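Uncharacterized protein (Enterococcus faecalis, PDB 3CLQ) is of unknown function but belongs to the family of the AllG subunit of oxamate carbamoyltransferase, which suggests a part in carbamoyl-transfer chemistry. Local coordinates at residues B[243-248]-B[311-316]. Residues are numbered along the deposited sequence; the frame is centred on the assembly and turned at random.
Sequences CALDAG and ETYGVG
L245 pushes its isobutyl end between T312 and Y313, and its two methyls do different jobs. CD2 does most of the touching: it sits 3.7 Å from CB of Y313 and equally close to the backbone N of that residue, reaching the tyrosine ring at its edge, near the ring plane, rather than over a face. CD1 of L245 comes within 4.1 Å of the carbonyl O of T312. The branch point itself, CG of L245, lies 3.8 Å from CG2 of T312. The leucine holds this place in an unrelaxed shape: chi1 is -94°, away from a staggered value, and chi2 of -11° leaves CD1 nearly eclipsing CA.

T312 presents its methyl to the leucine. The same rotation turns OG1 back to the carbonyl O of A308, just ahead of the helix, with which it hydrogen-bonds, so a buried hydroxyl is satisfied and an apolar surface faces L245. In Y313, CG is anti to the backbone N (chi1 179°), which carries the ring past L245 to A244, one residue earlier on the opposing helix. There CB of A244 meets the ring obliquely, 3.6 Å from CE1 and 3.9 Å from CD1.

All four touching residues are buried, and the contact is van der Waals packing, mainly of apolar side-chain atoms, with no hydrogen bond between the two segments. L245 also rests on I309, a turn back along helix 309-313, while A244 touches S24 as well. Just past Y313 the chain leaves the helix at G314, whose phi is positive. The arrangement is plain helix-to-helix packing in the interior of the chain, joining the late part of helix 234-247 to the end of the short helix 309-313.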
ATOM      1  N   CYS B 243     -21.518  -7.697   1.946  1.00 58.55           N
ATOM      2  CA  CYS B 243     -22.334  -6.729   2.641  1.00 58.06           C
ATOM      3  C   CYS B 243     -22.971  -5.719   1.678  1.00 57.15           C
ATOM      4  O   CYS B 243     -24.165  -5.467   1.767  1.00 57.60           O
ATOM      5  CB  CYS B 243     -21.506  -6.035   3.704  1.00 59.16           C
ATOM      6  SG  CYS B 243     -22.365  -4.714   4.582  1.00 61.49           S
ATOM      7  N   ALA B 244     -22.190  -5.157   0.759  1.00 55.25           N
ATOM      8  CA  ALA B 244     -22.742  -4.265  -0.262  1.00 54.05           C
ATOM      9  C   ALA B 244     -23.709  -4.979  -1.223  1.00 53.85           C
ATOM     10  O   ALA B 244     -24.868  -4.582  -1.376  1.00 53.77           O
ATOM     11  CB  ALA B 244     -21.626  -3.613  -1.037  1.00 54.18           C
ATOM     12  N   LEU B 245     -23.235  -6.039  -1.869  1.00 53.53           N
ATOM     13  CA  LEU B 245     -24.074  -6.831  -2.759  1.00 53.36           C
ATOM     14  C   LEU B 245     -25.456  -7.237  -2.185  1.00 54.15           C
ATOM     15  O   LEU B 245     -26.493  -7.027  -2.826  1.00 52.80           O
ATOM     16  CB  LEU B 245     -23.317  -8.050  -3.238  1.00 52.66           C
ATOM     17  CG  LEU B 245     -22.580  -7.933  -4.577  1.00 52.30           C
ATOM     18  CD1 LEU B 245     -22.992  -6.666  -5.283  1.00 51.39           C
ATOM     19  CD2 LEU B 245     -21.083  -8.003  -4.418  1.00 52.60           C
ATOM     20  N   ASP B 246     -25.484  -7.793  -0.979  1.00 55.87           N
ATOM     21  CA  ASP B 246     -26.769  -8.173  -0.363  1.00 57.77           C
ATOM     22  C   ASP B 246     -27.775  -7.033  -0.258  1.00 57.35           C
ATOM     23  O   ASP B 246     -28.997  -7.273  -0.239  1.00 56.44           O
ATOM     24  CB  ASP B 246     -26.564  -8.745   1.029  1.00 59.84           C
ATOM     25  CG  ASP B 246     -25.991 -10.127   1.004  1.00 61.73           C
ATOM     26  OD1 ASP B 246     -25.695 -10.655  -0.103  1.00 62.76           O
ATOM     27  OD2 ASP B 246     -25.847 -10.691   2.108  1.00 63.20           O
ATOM     28  N   ALA B 247     -27.275  -5.797  -0.186  1.00 56.20           N
ATOM     29  CA  ALA B 247     -28.187  -4.667  -0.075  1.00 55.79           C
ATOM     30  C   ALA B 247     -28.768  -4.323  -1.425  1.00 55.46           C
ATOM     31  O   ALA B 247     -29.774  -3.628  -1.510  1.00 55.62           O
ATOM     32  CB  ALA B 247     -27.516  -3.476   0.538  1.00 55.64           C
ATOM     33  N   GLY B 248     -28.119  -4.814  -2.475  1.00 55.10           N
ATOM     34  CA  GLY B 248     -28.660  -4.736  -3.826  1.00 54.58           C
ATOM     35  C   GLY B 248     -29.496  -5.945  -4.246  1.00 54.10           C
ATOM     36  O   GLY B 248     -29.955  -6.011  -5.379  1.00 54.57           O
ATOM     37  N   GLU B 311     -15.332  -9.791  -7.792  1.00 55.15           N
ATOM     38  CA  GLU B 311     -15.648  -9.302  -9.111  1.00 55.77           C
ATOM     39  C   GLU B 311     -17.136  -9.014  -9.266  1.00 55.21           C
ATOM     40  O   GLU B 311     -17.512  -8.184 -10.113  1.00 55.42           O
ATOM     41  CB  GLU B 311     -15.150 -10.266 -10.179  1.00 56.69           C
ATOM     42  CG  GLU B 311     -14.513 -11.497  -9.571  1.00 59.02           C
ATOM     43  CD  GLU B 311     -13.001 -11.493  -9.704  1.00 60.66           C
ATOM     44  OE1 GLU B 311     -12.497 -10.908 -10.686  1.00 60.99           O
ATOM     45  OE2 GLU B 311     -12.315 -12.092  -8.842  1.00 62.21           O
ATOM     46  N   THR B 312     -17.981  -9.666  -8.459  1.00 53.54           N
ATOM     47  CA  THR B 312     -19.418  -9.345  -8.496  1.00 53.02           C
ATOM     48  C   THR B 312     -19.625  -7.904  -8.072  1.00 53.82           C
ATOM     49  O   THR B 312     -20.566  -7.279  -8.523  1.00 55.16           O
ATOM     50  CB  THR B 312     -20.332 -10.242  -7.599  1.00 52.10           C
ATOM     51  OG1 THR B 312     -20.216 -11.611  -7.969  1.00 50.28           O
ATOM     52  CG2 THR B 312     -21.789  -9.849  -7.772  1.00 52.02           C
ATOM     53  N   TYR B 313     -18.739  -7.405  -7.200  1.00 54.06           N
ATOM     54  CA  TYR B 313     -18.777  -6.056  -6.633  1.00 53.49           C
ATOM     55  C   TYR B 313     -18.145  -5.002  -7.545  1.00 53.09           C
ATOM     56  O   TYR B 313     -18.537  -3.840  -7.530  1.00 53.43           O
ATOM     57  CB  TYR B 313     -18.029  -6.028  -5.293  1.00 54.54           C
ATOM     58  CG  TYR B 313     -18.001  -4.646  -4.630  1.00 54.83           C
ATOM     59  CD1 TYR B 313     -19.130  -4.116  -4.017  1.00 54.86           C
ATOM     60  CD2 TYR B 313     -16.858  -3.870  -4.651  1.00 54.80           C
ATOM     61  CE1 TYR B 313     -19.107  -2.854  -3.434  1.00 55.41           C
ATOM     62  CE2 TYR B 313     -16.813  -2.620  -4.073  1.00 54.61           C
ATOM     63  CZ  TYR B 313     -17.934  -2.112  -3.464  1.00 55.49           C
ATOM     64  OH  TYR B 313     -17.876  -0.862  -2.867  1.00 55.71           O
ATOM     65  N   GLY B 314     -17.132  -5.405  -8.292  1.00 52.71           N
ATOM     66  CA  GLY B 314     -16.478  -4.538  -9.250  1.00 52.21           C
ATOM     67  C   GLY B 314     -14.988  -4.595  -9.035  1.00 52.55           C
ATOM     68  O   GLY B 314     -14.224  -3.922  -9.712  1.00 51.97           O
ATOM     69  N   VAL B 315     -14.558  -5.408  -8.086  1.00 53.10           N
ATOM     70  CA  VAL B 315     -13.151  -5.462  -7.830  1.00 54.13           C
ATOM     71  C   VAL B 315     -12.529  -6.831  -8.229  1.00 55.48           C
ATOM     72  O   VAL B 315     -13.123  -7.567  -9.022  1.00 57.34           O
ATOM     73  CB  VAL B 315     -12.866  -4.875  -6.432  1.00 54.84           C
ATOM     74  CG1 VAL B 315     -12.708  -5.939  -5.379  1.00 55.49           C
ATOM     75  CG2 VAL B 315     -11.686  -4.002  -6.509  1.00 55.40           C
ATOM     76  N   GLY B 316     -11.326  -7.176  -7.775  1.00 56.08           N
ATOM     77  CA  GLY B 316     -10.689  -8.409  -8.274  1.00 55.35           C
ATOM     78  C   GLY B 316     -10.303  -8.334  -9.748  1.00 56.37           C
ATOM     79  O   GLY B 316      -9.647  -7.393 -10.187  1.00 56.14           O
TER